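PDB 3LXZ: glutathione S-transferase family protein from Pseudomonas putida, which probably conjugates reduced glutathione to a wide range of hydrophobic electrophiles, of both foreign and cellular origin. Local coordinates for residues A[19-23]-A[24-28]; A[64-67]-A[68-72]; A[167-171]-A[172-176]. One frame throughout, in Å; residues are numbered along the deposited sequence.

Interaction 1 (A[19-23]-A[24-28]); sequences LALLE and KGLTF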
# COMPACT_ATOMS: atom_id res chain seq x y z
N LEU A 19 -6.60 -9.71 15.44
CA LEU A 19 -7.58 -8.91 16.18
C LEU A 19 -8.91 -8.80 15.44
O LEU A 19 -9.97 -8.86 16.08
CB LEU A 19 -7.04 -7.53 16.52
CG LEU A 19 -7.88 -6.64 17.44
CD1 LEU A 19 -8.28 -7.38 18.74
CD2 LEU A 19 -7.06 -5.39 17.75
N ALA A 20 -8.87 -8.65 14.10
CA ALA A 20 -10.10 -8.50 13.31
C ALA A 20 -10.94 -9.77 13.47
O ALA A 20 -12.14 -9.69 13.70
CB ALA A 20 -9.77 -8.26 11.82
N LEU A 21 -10.28 -10.93 13.36
CA LEU A 21 -10.96 -12.23 13.45
C LEU A 21 -11.56 -12.39 14.86
O LEU A 21 -12.69 -12.86 14.99
CB LEU A 21 -10.01 -13.39 13.13
CG LEU A 21 -9.54 -13.47 11.67
CD1 LEU A 21 -8.37 -14.40 11.50
CD2 LEU A 21 -10.67 -13.89 10.77
N LEU A 22 -10.80 -12.00 15.88
CA LEU A 22 -11.28 -12.13 17.28
C LEU A 22 -12.44 -11.15 17.56
O LEU A 22 -13.44 -11.52 18.21
CB LEU A 22 -10.11 -11.90 18.25
CG LEU A 22 -9.12 -13.05 18.45
CD1 LEU A 22 -7.86 -12.54 19.10
CD2 LEU A 22 -9.73 -14.21 19.27
N GLU A 23 -12.34 -9.93 17.03
CA GLU A 23 -13.33 -8.90 17.25
C GLU A 23 -14.64 -9.34 16.61
O GLU A 23 -15.74 -9.15 17.17
CB GLU A 23 -12.85 -7.56 16.66
CG GLU A 23 -13.73 -6.34 17.00
CD GLU A 23 -13.81 -6.00 18.50
OE1 GLU A 23 -12.80 -6.11 19.22
OE2 GLU A 23 -14.90 -5.61 18.96
N LYS A 24 -14.52 -10.02 15.47
CA LYS A 24 -15.65 -10.51 14.73
C LYS A 24 -16.20 -11.87 15.23
O LYS A 24 -17.18 -12.37 14.69
CB LYS A 24 -15.30 -10.58 13.23
CG LYS A 24 -15.22 -9.21 12.56
CD LYS A 24 -14.80 -9.31 11.08
CE LYS A 24 -16.01 -9.34 10.18
NZ LYS A 24 -16.63 -7.98 10.09
N GLY A 25 -15.56 -12.46 16.25
CA GLY A 25 -15.95 -13.75 16.85
C GLY A 25 -15.87 -14.89 15.85
O GLY A 25 -16.64 -15.84 15.93
N LEU A 26 -14.93 -14.79 14.91
CA LEU A 26 -14.75 -15.81 13.86
C LEU A 26 -13.82 -16.94 14.27
O LEU A 26 -12.82 -16.74 14.98
CB LEU A 26 -14.25 -15.16 12.56
CG LEU A 26 -15.18 -14.09 11.99
CD1 LEU A 26 -14.49 -13.30 10.86
CD2 LEU A 26 -16.47 -14.75 11.48
N THR A 27 -14.14 -18.15 13.82
CA THR A 27 -13.27 -19.30 14.04
C THR A 27 -12.09 -19.25 13.08
O THR A 27 -12.28 -18.94 11.90
CB THR A 27 -14.01 -20.63 13.80
OG1 THR A 27 -15.16 -20.68 14.64
CG2 THR A 27 -13.10 -21.82 14.12
N PHE A 28 -10.89 -19.50 13.60
CA PHE A 28 -9.69 -19.59 12.77
C PHE A 28 -8.61 -20.43 13.41
O PHE A 28 -8.52 -20.54 14.63
CB PHE A 28 -9.14 -18.18 12.46
CG PHE A 28 -8.65 -17.42 13.67
CD1 PHE A 28 -9.54 -16.76 14.51
CD2 PHE A 28 -7.28 -17.33 13.94
CE1 PHE A 28 -9.09 -16.05 15.62
CE2 PHE A 28 -6.81 -16.62 15.04
CZ PHE A 28 -7.72 -15.96 15.88

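Interaction 2 (A[64-67]-A[68-72]); sequences SVIL and DYIEQ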
# COMPACT_ATOMS: atom_id res chain seq x y z
N SER A 64 -3.85 -5.58 4.36
CA SER A 64 -4.93 -4.72 3.86
C SER A 64 -5.91 -5.53 3.00
O SER A 64 -7.13 -5.37 3.12
CB SER A 64 -4.40 -3.51 3.11
OG SER A 64 -3.72 -3.91 1.94
N VAL A 65 -5.36 -6.39 2.12
CA VAL A 65 -6.19 -7.23 1.23
C VAL A 65 -7.01 -8.26 2.01
O VAL A 65 -8.24 -8.43 1.79
CB VAL A 65 -5.28 -7.95 0.19
CG1 VAL A 65 -6.06 -9.06 -0.61
CG2 VAL A 65 -4.63 -6.93 -0.74
N ILE A 66 -6.32 -8.93 2.94
CA ILE A 66 -6.94 -9.93 3.81
C ILE A 66 -8.13 -9.35 4.61
O ILE A 66 -9.23 -9.94 4.67
CB ILE A 66 -5.91 -10.58 4.73
CG1 ILE A 66 -4.99 -11.47 3.92
CG2 ILE A 66 -6.57 -11.41 5.82
CD1 ILE A 66 -3.62 -11.72 4.61
N LEU A 67 -7.91 -8.17 5.20
CA LEU A 67 -8.95 -7.53 6.01
C LEU A 67 -10.20 -7.19 5.16
O LEU A 67 -11.35 -7.38 5.61
CB LEU A 67 -8.42 -6.27 6.72
CG LEU A 67 -7.34 -6.45 7.77
CD1 LEU A 67 -6.82 -5.10 8.24
CD2 LEU A 67 -7.98 -7.24 8.92
N ASP A 68 -9.98 -6.73 3.93
CA ASP A 68 -11.08 -6.42 3.03
C ASP A 68 -11.88 -7.66 2.64
O ASP A 68 -13.12 -7.60 2.62
CB ASP A 68 -10.57 -5.73 1.76
CG ASP A 68 -10.41 -4.22 1.91
OD1 ASP A 68 -10.89 -3.61 2.91
OD2 ASP A 68 -9.76 -3.65 1.00
N TYR A 69 -11.17 -8.76 2.34
CA TYR A 69 -11.80 -10.05 2.07
C TYR A 69 -12.61 -10.51 3.27
O TYR A 69 -13.74 -10.92 3.09
CB TYR A 69 -10.75 -11.10 1.73
CG TYR A 69 -11.34 -12.46 1.42
CD1 TYR A 69 -11.89 -12.74 0.18
CD2 TYR A 69 -11.33 -13.47 2.38
CE1 TYR A 69 -12.43 -14.02 -0.10
CE2 TYR A 69 -11.86 -14.73 2.11
CZ TYR A 69 -12.41 -14.99 0.86
OH TYR A 69 -12.92 -16.24 0.60
N ILE A 70 -12.05 -10.40 4.47
CA ILE A 70 -12.79 -10.79 5.68
C ILE A 70 -14.09 -10.00 5.86
O ILE A 70 -15.15 -10.60 6.13
CB ILE A 70 -11.89 -10.77 6.93
CG1 ILE A 70 -10.84 -11.86 6.86
CG2 ILE A 70 -12.70 -11.01 8.21
CD1 ILE A 70 -9.75 -11.73 7.94
N GLU A 71 -14.03 -8.67 5.71
CA GLU A 71 -15.24 -7.83 5.80
C GLU A 71 -16.38 -8.27 4.87
O GLU A 71 -17.54 -8.37 5.27
CB GLU A 71 -14.91 -6.36 5.54
CG GLU A 71 -14.41 -5.58 6.73
CD GLU A 71 -15.16 -5.89 8.04
OE1 GLU A 71 -14.56 -6.61 8.85
OE2 GLU A 71 -16.35 -5.47 8.23
N GLN A 72 -16.00 -8.52 3.62
CA GLN A 72 -16.86 -8.87 2.53
C GLN A 72 -17.52 -10.23 2.71
O GLN A 72 -18.70 -10.39 2.39
CB GLN A 72 -15.98 -8.94 1.29
CG GLN A 72 -16.68 -9.38 0.07
CD GLN A 72 -16.89 -8.23 -0.80
OE1 GLN A 72 -16.19 -8.07 -1.82
NE2 GLN A 72 -17.82 -7.34 -0.39
O HOH W 1 -8.45 -3.19 4.32
O HOH W 2 -11.96 -7.64 8.63

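Interaction 3 (A[167-171]-A[172-176]); sequences NAVGK and KVLNI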
# COMPACT_ATOMS: atom_id res chain seq x y z
N ASN A 167 6.42 4.62 17.48
CA ASN A 167 6.85 5.46 18.61
C ASN A 167 8.08 4.89 19.33
O ASN A 167 8.94 5.65 19.77
CB ASN A 167 5.72 5.75 19.58
CG ASN A 167 5.86 7.11 20.25
OD1 ASN A 167 6.09 8.13 19.59
ND2 ASN A 167 5.71 7.14 21.56
N ALA A 168 8.20 3.57 19.37
CA ALA A 168 9.41 2.94 19.91
C ALA A 168 10.62 3.30 19.07
O ALA A 168 11.66 3.69 19.62
CB ALA A 168 9.24 1.42 20.00
N VAL A 169 10.49 3.19 17.74
CA VAL A 169 11.54 3.62 16.81
C VAL A 169 11.86 5.07 17.09
O VAL A 169 13.04 5.44 17.19
CB VAL A 169 11.14 3.44 15.30
CG1 VAL A 169 12.07 4.23 14.35
CG2 VAL A 169 11.07 1.99 14.93
N GLY A 170 10.83 5.91 17.20
CA GLY A 170 11.05 7.32 17.49
C GLY A 170 11.92 7.52 18.73
O GLY A 170 12.96 8.19 18.68
N LYS A 171 11.50 6.94 19.85
CA LYS A 171 12.22 7.15 21.10
C LYS A 171 13.62 6.53 21.08
O LYS A 171 14.59 7.21 21.42
CB LYS A 171 11.41 6.67 22.30
CG LYS A 171 10.15 7.51 22.52
CD LYS A 171 9.15 6.84 23.46
CE LYS A 171 9.60 6.88 24.92
NZ LYS A 171 8.53 6.31 25.81
N LYS A 172 13.74 5.28 20.63
CA LYS A 172 15.02 4.58 20.73
C LYS A 172 16.04 5.00 19.67
O LYS A 172 17.24 5.10 19.97
CB LYS A 172 14.82 3.05 20.71
CG LYS A 172 14.01 2.51 21.90
CD LYS A 172 13.62 1.03 21.74
CE LYS A 172 14.66 0.07 22.36
NZ LYS A 172 14.57 -0.05 23.86
N VAL A 173 15.58 5.22 18.44
CA VAL A 173 16.47 5.47 17.29
C VAL A 173 16.59 6.96 16.94
O VAL A 173 17.67 7.44 16.60
CB VAL A 173 16.00 4.67 16.03
CG1 VAL A 173 16.97 4.87 14.85
CG2 VAL A 173 15.82 3.19 16.34
N LEU A 174 15.49 7.69 16.99
CA LEU A 174 15.48 9.02 16.42
C LEU A 174 15.50 10.15 17.45
O LEU A 174 15.62 11.32 17.08
CB LEU A 174 14.27 9.17 15.50
CG LEU A 174 14.20 8.15 14.34
CD1 LEU A 174 12.99 8.43 13.46
CD2 LEU A 174 15.46 8.19 13.50
N ASN A 175 15.34 9.80 18.73
CA ASN A 175 15.22 10.77 19.83
C ASN A 175 14.00 11.71 19.68
O ASN A 175 14.07 12.91 19.96
CB ASN A 175 16.53 11.59 19.99
CG ASN A 175 17.78 10.69 20.14
OD1 ASN A 175 18.71 10.77 19.33
ND2 ASN A 175 17.79 9.82 21.16
N ILE A 176 12.87 11.14 19.24
CA ILE A 176 11.62 11.90 19.04
C ILE A 176 10.46 11.06 19.57
O ILE A 176 10.34 9.88 19.25
CB ILE A 176 11.34 12.19 17.53
CG1 ILE A 176 12.53 12.86 16.85
CG2 ILE A 176 10.05 13.02 17.34
CD1 ILE A 176 12.38 12.98 15.31

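Interaction 1 (A[19-23]-A[24-28])
L21 and F28 meet where the chain doubles back after helix 12-23. One methyl of the leucine, CD1, sits over a face of the phenyl ring as a CH-pi contact, 4.0 Å from the centroid and displaced toward the rim, while L21 CB lies 3.7 Å from F28 CD1. F28 takes the sterically tight rotamer, CG between its own N and carbonyl carbon (chi1 65°), which turns the ring back against L21 and L22. At the ring's edge L22 CG lies 4.1 Å from F28 CE1. The second L21 methyl, CD2, serves L26 instead and meets CD1 of that side chain at 3.9 Å, the two leucines crossing nearly at right angles. Between these side chains the backbone forms a Schellman motif: L26 N donates to L21 O at 3.0 Å, G25 N donates to L22 O, and G25 makes the turn with positive phi. With F28 cut back to an alanine, L21 CD1 would probably lose the ring face it lies over, and a gap open beside L22. On the polar flank, K24 lays its CB and CG against A20 O, both at 3.3 Å, before its amine runs on to the carbonyl of K77 and to E71.

Interaction 2 (A[64-67]-A[68-72])
I66 and I70 stand one turn apart on helix 63-73, side by side and pointing the same way, and theirs is the apolar side-chain contact. I66 has CG1 anti to its carbonyl carbon (chi1 -70°), which leaves CG2 on I70's side, 3.8 Å from I70 CD1. I70 CG1 also passes over I66 O, at 3.3 Å. The pair faces V17 of helix 12-23, with L53 of strand 52-55 beside I66 and L21 beside I70.

Backbone bonds of the ordinary i to i+4 kind join the two halves. I70 N donates to I66 O at 2.9 Å, and Y69 N to V65 O and E71 N to L67 O are slightly straighter (168° each, against 162°). The bond from D68 N to S64 O is longer, 3.3 Å.

Two waters add to these bonds on the polar side. One donates to L67 O and, at 2.8 Å, to E71 OE1, bridging the carbonyl and the carboxylate. The other gives a hydrogen to S64 O at 2.8 Å and makes a weak bond to D68 OD1. Each of these carbonyls accepts from a water as well as from an amide.

Both carboxylates also have charged partners: D68 OD1 pairs with R91, and E71 OE1 with K24. Across the dimer interface, V65 and Y69 pack on A88 of the second subunit. The helix is amphipathic, with apolar side chains packed on the sheet, on helices 12-23 and 154-174 and on the second subunit, and a hydrated acidic side whose negative charges are probably largely offset by those cations.

Interaction 3 (A[167-171]-A[172-176])
V173 holds CG1 anti to its backbone N (chi1 -177°), which puts CG2 beside that N and 3.7 Å from V169 O, with V173 CB nearer still at 3.3 Å. L174 has CG anti to its carbonyl carbon (chi1 -58°), and its CD1 loosely approaches V169 CG1 at 4.4 Å. K172 runs its CB and CG along A168 O, while its amide makes a straight bond to that oxygen at 2.8 Å. Beyond this the helix widens into a pi-type turn. V169 O takes the amide of V173 and, weakly, that of L174. G170 O accepts from L174 N at 3.1 Å and from I176 N at 3.0 Å, the two donors arriving from opposite faces of the carbonyl plane. N175, with positive phi, reverses the chain so that I176 can make the second of these bonds, in effect closing the C-terminal end of the helix. The end is wedged among helices of the C-terminal domain: V169 and V173 pack on S112 of helix 109-114, L174 on L130 of helix 120-140, and R127 of that helix bonds to L174 O.

Along the chain the three contacts come in the order 1, 2, 3, with none nested in another. Interactions 1 and 2 belong to the thioredoxin-like N-terminal domain, their centres 12 Å apart, and they touch: helix 12-23 and helix 63-73 pack together through A20 on L67 and L21 on I70, L26 adds to I70, and K24 NZ closes a salt bridge to E71 OE1 at 2.8 Å. Interaction 3 lies in the all-helical C-terminal domain, about 32 Å from interaction 1 and 31 Å from interaction 2 between centres. It sits at the end of helix 154-174, near whose start L154 and L157 pack on L67 and A20, so this helix touches both domains that supply glutathione-binding residues.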